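Putative diaminopropionate ammonia-lyase (Escherichia coli, PDB 4D9G) catalyses the pyridoxal 5'-phosphate-dependent alpha,beta-elimination of both L- and D-2,3-diaminopropionate, releasing pyruvate and ammonia. Local coordinates at residues E19-F24 with W299-N304; K112-T117 with G135-I140. All coordinates share one frame; numbering follows the deposited sequence.

Contact 1. Residues E19-F24 with W299-N304; sequences ETSPLF and WEILRN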
loop_
_atom_site.group_PDB
_atom_site.type_symbol
_atom_site.label_atom_id
_atom_site.label_comp_id
_atom_site.label_asym_id
_atom_site.label_seq_id
_atom_site.Cartn_x
_atom_site.Cartn_y
_atom_site.Cartn_z
ATOM N N GLU B 19 4.450 39.587 7.799
ATOM C CA GLU B 19 3.624 40.483 6.999
ATOM C C GLU B 19 2.725 39.660 6.053
ATOM O O GLU B 19 3.206 39.030 5.110
ATOM C CB GLU B 19 4.510 41.506 6.256
ATOM C CG GLU B 19 3.784 42.414 5.261
ATOM C CD GLU B 19 4.698 43.429 4.576
ATOM O OE1 GLU B 19 4.856 43.330 3.331
ATOM O OE2 GLU B 19 5.247 44.329 5.276
ATOM N N THR B 20 1.424 39.658 6.352
ATOM C CA THR B 20 0.379 39.023 5.537
ATOM C C THR B 20 0.236 39.697 4.165
ATOM O O THR B 20 0.776 40.789 3.936
ATOM C CB THR B 20 -0.994 39.039 6.260
ATOM O OG1 THR B 20 -1.384 40.391 6.529
ATOM C CG2 THR B 20 -0.920 38.304 7.570
ATOM N N SER B 21 -0.471 39.040 3.245
ATOM C CA SER B 21 -0.500 39.480 1.846
ATOM C C SER B 21 -1.751 40.267 1.461
ATOM O O SER B 21 -2.841 40.013 1.985
ATOM C CB SER B 21 -0.308 38.292 0.901
ATOM O OG SER B 21 -0.408 38.701 -0.455
ATOM N N PRO B 22 -1.587 41.240 0.547
ATOM C CA PRO B 22 -2.686 41.994 -0.054
ATOM C C PRO B 22 -3.397 41.214 -1.162
ATOM O O PRO B 22 -4.595 41.389 -1.374
ATOM C CB PRO B 22 -1.988 43.221 -0.648
ATOM C CG PRO B 22 -0.603 42.768 -0.927
ATOM C CD PRO B 22 -0.267 41.752 0.132
ATOM N N LEU B 23 -2.658 40.356 -1.856
ATOM C CA LEU B 23 -3.201 39.621 -2.998
ATOM C C LEU B 23 -3.844 38.277 -2.634
ATOM O O LEU B 23 -4.654 37.752 -3.403
ATOM C CB LEU B 23 -2.094 39.377 -4.033
ATOM C CG LEU B 23 -1.465 40.596 -4.711
ATOM C CD1 LEU B 23 0.044 40.430 -4.873
ATOM C CD2 LEU B 23 -2.137 40.876 -6.048
ATOM N N PHE B 24 -3.496 37.725 -1.473
ATOM C CA PHE B 24 -3.781 36.303 -1.210
ATOM C C PHE B 24 -4.326 36.081 0.195
ATOM O O PHE B 24 -3.587 35.715 1.099
ATOM C CB PHE B 24 -2.536 35.430 -1.458
ATOM C CG PHE B 24 -1.868 35.694 -2.774
ATOM C CD1 PHE B 24 -2.492 35.353 -3.977
ATOM C CD2 PHE B 24 -0.621 36.301 -2.821
ATOM C CE1 PHE B 24 -1.885 35.620 -5.206
ATOM C CE2 PHE B 24 -0.001 36.564 -4.048
ATOM C CZ PHE B 24 -0.635 36.226 -5.244
ATOM N N TRP B 299 7.269 33.896 -3.574
ATOM C CA TRP B 299 8.436 34.152 -2.749
ATOM C C TRP B 299 8.179 35.223 -1.724
ATOM O O TRP B 299 8.626 35.119 -0.587
ATOM C CB TRP B 299 9.625 34.529 -3.625
ATOM C CG TRP B 299 10.839 34.965 -2.847
ATOM C CD1 TRP B 299 11.535 36.161 -2.974
ATOM C CD2 TRP B 299 11.544 34.218 -1.792
ATOM N NE1 TRP B 299 12.595 36.205 -2.102
ATOM C CE2 TRP B 299 12.652 35.070 -1.358
ATOM C CE3 TRP B 299 11.371 32.978 -1.188
ATOM C CZ2 TRP B 299 13.542 34.677 -0.360
ATOM C CZ3 TRP B 299 12.277 32.588 -0.180
ATOM C CH2 TRP B 299 13.334 33.425 0.219
ATOM N N GLU B 300 7.434 36.248 -2.119
ATOM C CA GLU B 300 7.077 37.338 -1.221
ATOM C C GLU B 300 6.371 36.801 0.020
ATOM O O GLU B 300 6.681 37.207 1.136
ATOM C CB GLU B 300 6.221 38.387 -1.953
ATOM C CG GLU B 300 5.923 39.666 -1.170
ATOM C CD GLU B 300 7.166 40.475 -0.755
ATOM O OE1 GLU B 300 8.196 40.472 -1.475
ATOM O OE2 GLU B 300 7.094 41.150 0.298
ATOM N N ILE B 301 5.451 35.861 -0.178
ATOM C CA ILE B 301 4.681 35.286 0.928
ATOM C C ILE B 301 5.511 34.330 1.796
ATOM O O ILE B 301 5.383 34.318 3.025
ATOM C CB ILE B 301 3.398 34.594 0.421
ATOM C CG1 ILE B 301 2.311 35.632 0.140
ATOM C CG2 ILE B 301 2.850 33.615 1.443
ATOM C CD1 ILE B 301 2.456 36.335 -1.184
ATOM N N LEU B 302 6.358 33.538 1.149
ATOM C CA LEU B 302 7.152 32.546 1.852
ATOM C C LEU B 302 8.259 33.219 2.658
ATOM O O LEU B 302 8.457 32.889 3.828
ATOM C CB LEU B 302 7.705 31.497 0.881
ATOM C CG LEU B 302 6.681 30.704 0.050
ATOM C CD1 LEU B 302 7.363 29.650 -0.815
ATOM C CD2 LEU B 302 5.592 30.071 0.919
ATOM N N ARG B 303 8.952 34.175 2.037
ATOM C CA ARG B 303 9.967 34.984 2.719
ATOM C C ARG B 303 9.400 35.647 3.979
ATOM O O ARG B 303 10.052 35.666 5.024
ATOM C CB ARG B 303 10.544 36.050 1.775
ATOM C CG ARG B 303 11.712 36.832 2.347
ATOM C CD ARG B 303 11.936 38.164 1.642
ATOM N NE ARG B 303 12.529 39.134 2.564
ATOM C CZ ARG B 303 13.832 39.405 2.665
ATOM N NH1 ARG B 303 14.719 38.795 1.890
ATOM N NH2 ARG B 303 14.252 40.297 3.549
ATOM N N ASN B 304 8.183 36.174 3.869
ATOM C CA ASN B 304 7.520 36.869 4.970
ATOM C C ASN B 304 6.962 35.965 6.065
ATOM O O ASN B 304 7.011 36.325 7.243
ATOM C CB ASN B 304 6.390 37.746 4.434
ATOM C CG ASN B 304 6.885 39.018 3.765
ATOM O OD1 ASN B 304 8.085 39.302 3.720
ATOM N ND2 ASN B 304 5.947 39.802 3.249
#
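Ile301 of helix 296-305 points its CD1 methyl at the edge of the Phe24 ring, close to the ring plane, with CD1 3.5 Å from Phe24 CD2. The contact lays the irregular linker between strand 8-12 and helix 26-36 against one side of helix 296-305, a loop-on-helix packing within this PLP-dependent lyase and away from its annotated catalytic residues. The bond from CA to CB of Ile301 passes beside the loop, but the end of the side chain turns back towards it; CG1 stands anti to the carbonyl carbon (chi1 -80°), and the second torsion then brings CD1 up to the ring and to Ser21. The Phe24 side chain runs aslant to that of Ile301. Further round, Phe24 packs on Thr200, Met203 and Gln204 of helix 197-220. In the modelled conformer, Ser21 sets CB 3.8 Å from Ile301 CG1, and its OG accepts from the backbone N of Leu23 in an ST turn. An alanine in place of Ile301 would remove everything beyond CB, and a gap is likely to open between the helix and the loop, leaving the Phe24 edge and Ser21 without their apolar neighbour.

One helical turn on, Asn304 and Glu19 run alongside each other in the same direction, their amide and carboxylate planes 77° apart. The Glu19 and Glu300 carboxylates come close enough that their like charges would probably repel. Asn304 ND2 lies between Glu300 OE2 and the backbone O of Glu19, giving a weak bond to each. The one that crosses the contact, from Asn304 ND2 to Glu19 O, spans 3.4 Å and is bent to 139° at the hydrogen.

Contact 2. Residues K112-T117 with G135-I140; sequences KMTFAT and GQNAVI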
loop_
_atom_site.group_PDB
_atom_site.type_symbol
_atom_site.label_atom_id
_atom_site.label_comp_id
_atom_site.label_asym_id
_atom_site.label_seq_id
_atom_site.Cartn_x
_atom_site.Cartn_y
_atom_site.Cartn_z
ATOM N N LYS B 112 -12.841 33.810 -30.212
ATOM C CA LYS B 112 -12.165 32.703 -29.543
ATOM C C LYS B 112 -10.708 33.000 -29.205
ATOM O O LYS B 112 -9.994 33.662 -29.974
ATOM C CB LYS B 112 -12.345 31.379 -30.302
ATOM C CG LYS B 112 -13.714 30.759 -29.998
ATOM C CD LYS B 112 -13.941 29.422 -30.688
ATOM C CE LYS B 112 -15.401 28.981 -30.538
ATOM N NZ LYS B 112 -15.711 27.823 -31.430
HETATM N N MSE B 113 -10.296 32.539 -28.026
HETATM C CA MSE B 113 -8.935 32.729 -27.536
HETATM C C MSE B 113 -8.189 31.412 -27.687
HETATM O O MSE B 113 -8.794 30.327 -27.694
HETATM C CB MSE B 113 -8.948 33.146 -26.049
HETATM C CG MSE B 113 -9.819 34.354 -25.695
HETATM SE SE MSE B 113 -9.674 34.874 -23.863
HETATM C CE MSE B 113 -7.888 35.485 -23.815
ATOM N N THR B 114 -6.870 31.498 -27.806
ATOM C CA THR B 114 -6.025 30.304 -27.749
ATOM C C THR B 114 -5.016 30.443 -26.614
ATOM O O THR B 114 -4.282 31.427 -26.547
ATOM C CB THR B 114 -5.312 30.035 -29.091
ATOM O OG1 THR B 114 -6.274 30.056 -30.153
ATOM C CG2 THR B 114 -4.612 28.687 -29.070
ATOM N N PHE B 115 -4.996 29.454 -25.726
ATOM C CA PHE B 115 -4.128 29.479 -24.558
ATOM C C PHE B 115 -2.902 28.620 -24.781
ATOM O O PHE B 115 -3.002 27.484 -25.281
ATOM C CB PHE B 115 -4.882 29.006 -23.310
ATOM C CG PHE B 115 -6.123 29.801 -23.016
ATOM C CD1 PHE B 115 -6.041 31.101 -22.527
ATOM C CD2 PHE B 115 -7.384 29.253 -23.243
ATOM C CE1 PHE B 115 -7.193 31.832 -22.266
ATOM C CE2 PHE B 115 -8.537 29.976 -22.978
ATOM C CZ PHE B 115 -8.441 31.264 -22.491
ATOM N N ALA B 116 -1.746 29.172 -24.419
ATOM C CA ALA B 116 -0.474 28.479 -24.610
ATOM C C ALA B 116 0.243 28.273 -23.286
ATOM O O ALA B 116 0.345 29.179 -22.460
ATOM C CB ALA B 116 0.415 29.218 -25.598
ATOM N N THR B 117 0.741 27.062 -23.096
ATOM C CA THR B 117 1.321 26.673 -21.833
ATOM C C THR B 117 2.386 25.624 -22.072
ATOM O O THR B 117 2.249 24.795 -22.982
ATOM C CB THR B 117 0.239 26.078 -20.895
ATOM O OG1 THR B 117 -0.870 26.980 -20.803
ATOM C CG2 THR B 117 0.771 25.884 -19.529
ATOM N N GLY B 135 -15.085 26.132 -24.589
ATOM C CA GLY B 135 -15.088 26.168 -26.048
ATOM C C GLY B 135 -13.935 26.935 -26.676
ATOM O O GLY B 135 -14.030 27.377 -27.817
ATOM N N GLN B 136 -12.841 27.089 -25.939
ATOM C CA GLN B 136 -11.651 27.779 -26.454
ATOM C C GLN B 136 -10.573 26.772 -26.851
ATOM O O GLN B 136 -10.714 25.574 -26.599
ATOM C CB GLN B 136 -11.097 28.775 -25.416
ATOM C CG GLN B 136 -12.156 29.658 -24.762
ATOM C CD GLN B 136 -12.880 30.533 -25.767
ATOM O OE1 GLN B 136 -12.237 31.204 -26.576
ATOM N NE2 GLN B 136 -14.222 30.525 -25.730
ATOM N N ASN B 137 -9.501 27.255 -27.472
ATOM C CA ASN B 137 -8.388 26.397 -27.861
ATOM C C ASN B 137 -7.239 26.422 -26.865
ATOM O O ASN B 137 -7.080 27.372 -26.096
ATOM C CB ASN B 137 -7.883 26.761 -29.255
ATOM C CG ASN B 137 -8.964 26.652 -30.309
ATOM O OD1 ASN B 137 -9.399 27.655 -30.870
ATOM N ND2 ASN B 137 -9.422 25.432 -30.563
ATOM N N ALA B 138 -6.447 25.358 -26.887
ATOM C CA ALA B 138 -5.297 25.229 -26.028
ATOM C C ALA B 138 -4.166 24.543 -26.785
ATOM O O ALA B 138 -4.386 23.611 -27.553
ATOM C CB ALA B 138 -5.662 24.453 -24.768
ATOM N N VAL B 139 -2.957 25.046 -26.580
ATOM C CA VAL B 139 -1.763 24.498 -27.199
ATOM C C VAL B 139 -0.752 24.317 -26.076
ATOM O O VAL B 139 -0.205 25.291 -25.562
ATOM C CB VAL B 139 -1.211 25.428 -28.311
ATOM C CG1 VAL B 139 0.046 24.847 -28.937
ATOM C CG2 VAL B 139 -2.267 25.672 -29.380
ATOM N N ILE B 140 -0.537 23.066 -25.687
ATOM C CA ILE B 140 0.324 22.735 -24.555
ATOM C C ILE B 140 1.615 22.079 -25.036
ATOM O O ILE B 140 1.589 21.128 -25.826
ATOM C CB ILE B 140 -0.410 21.849 -23.509
ATOM C CG1 ILE B 140 -1.274 22.705 -22.584
ATOM C CG2 ILE B 140 0.570 21.108 -22.628
ATOM C CD1 ILE B 140 -2.666 22.975 -23.082
#
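Gly135 O lies against the aliphatic chain of Lys112, 3.4 Å from Lys112 CE; with its positive phi, Gly135 is the C-prime residue of the Schellman motif ending helix 122-133. Gln136 folds its side chain back at chi2 (-61°), which brings OE1 to the backbone N of selenomethionine Met113, 2.8 Å away in a nearly straight bond (173°). The amide thereby extends the strand pairing by one rung beyond the backbone ladder. NE2 of Gln136 donates to Leu134 O, and Gln136 CB rests against Phe115 CE2.

From Asn137 the strands run parallel. Asn137 N donates to Met113 O and Asn137 O accepts from Phe115 N, a donor standing 40° out of the carbonyl plane. Asn137 CB lies beside both OG1 and CG2 of Thr114. Ala138 sits on the sheet face of Phe115, and its CA makes a CA-H...O contact with Phe115 O. Val139 uses both its N and its O towards strand 114-118, N donating to Phe115 O at 2.8 Å and O accepting from Thr117 N. Val139 CG2 meets Thr114 CG2 at 3.8 Å. Ile140 brings CG1 near Thr117 CB, whose OG1 is engaged with Val187 O.

This is the paired core of a beta-alpha-beta unit: helix 122-133 packs on Ala138, Ile140 and Thr117, helix 81-92 covers Phe115, and strands 160-163 and 185-186 continue the parallel sheet beyond strands 137-142 and 114-118 respectively.

How the contacts relate
From the N terminus, the chain leaves strand 8-12 and enters the loop 19-24, which meets helix 296-305 only after 274 intervening residues; contact 1 therefore closes a very long loop. Contact 2 is nested inside it, closing a short excursion in which helix 122-133 links two neighbouring parallel strands. The two are separate in space, with centres 31 Å apart and nearest atoms about 18 Å apart. Contact 2 belongs to the four-stranded parallel sheet, whereas contact 1 joins the connection following strand 8-12 to the helix preceding strand 308-312, two adjacent strands at one end of the six-stranded mixed sheet.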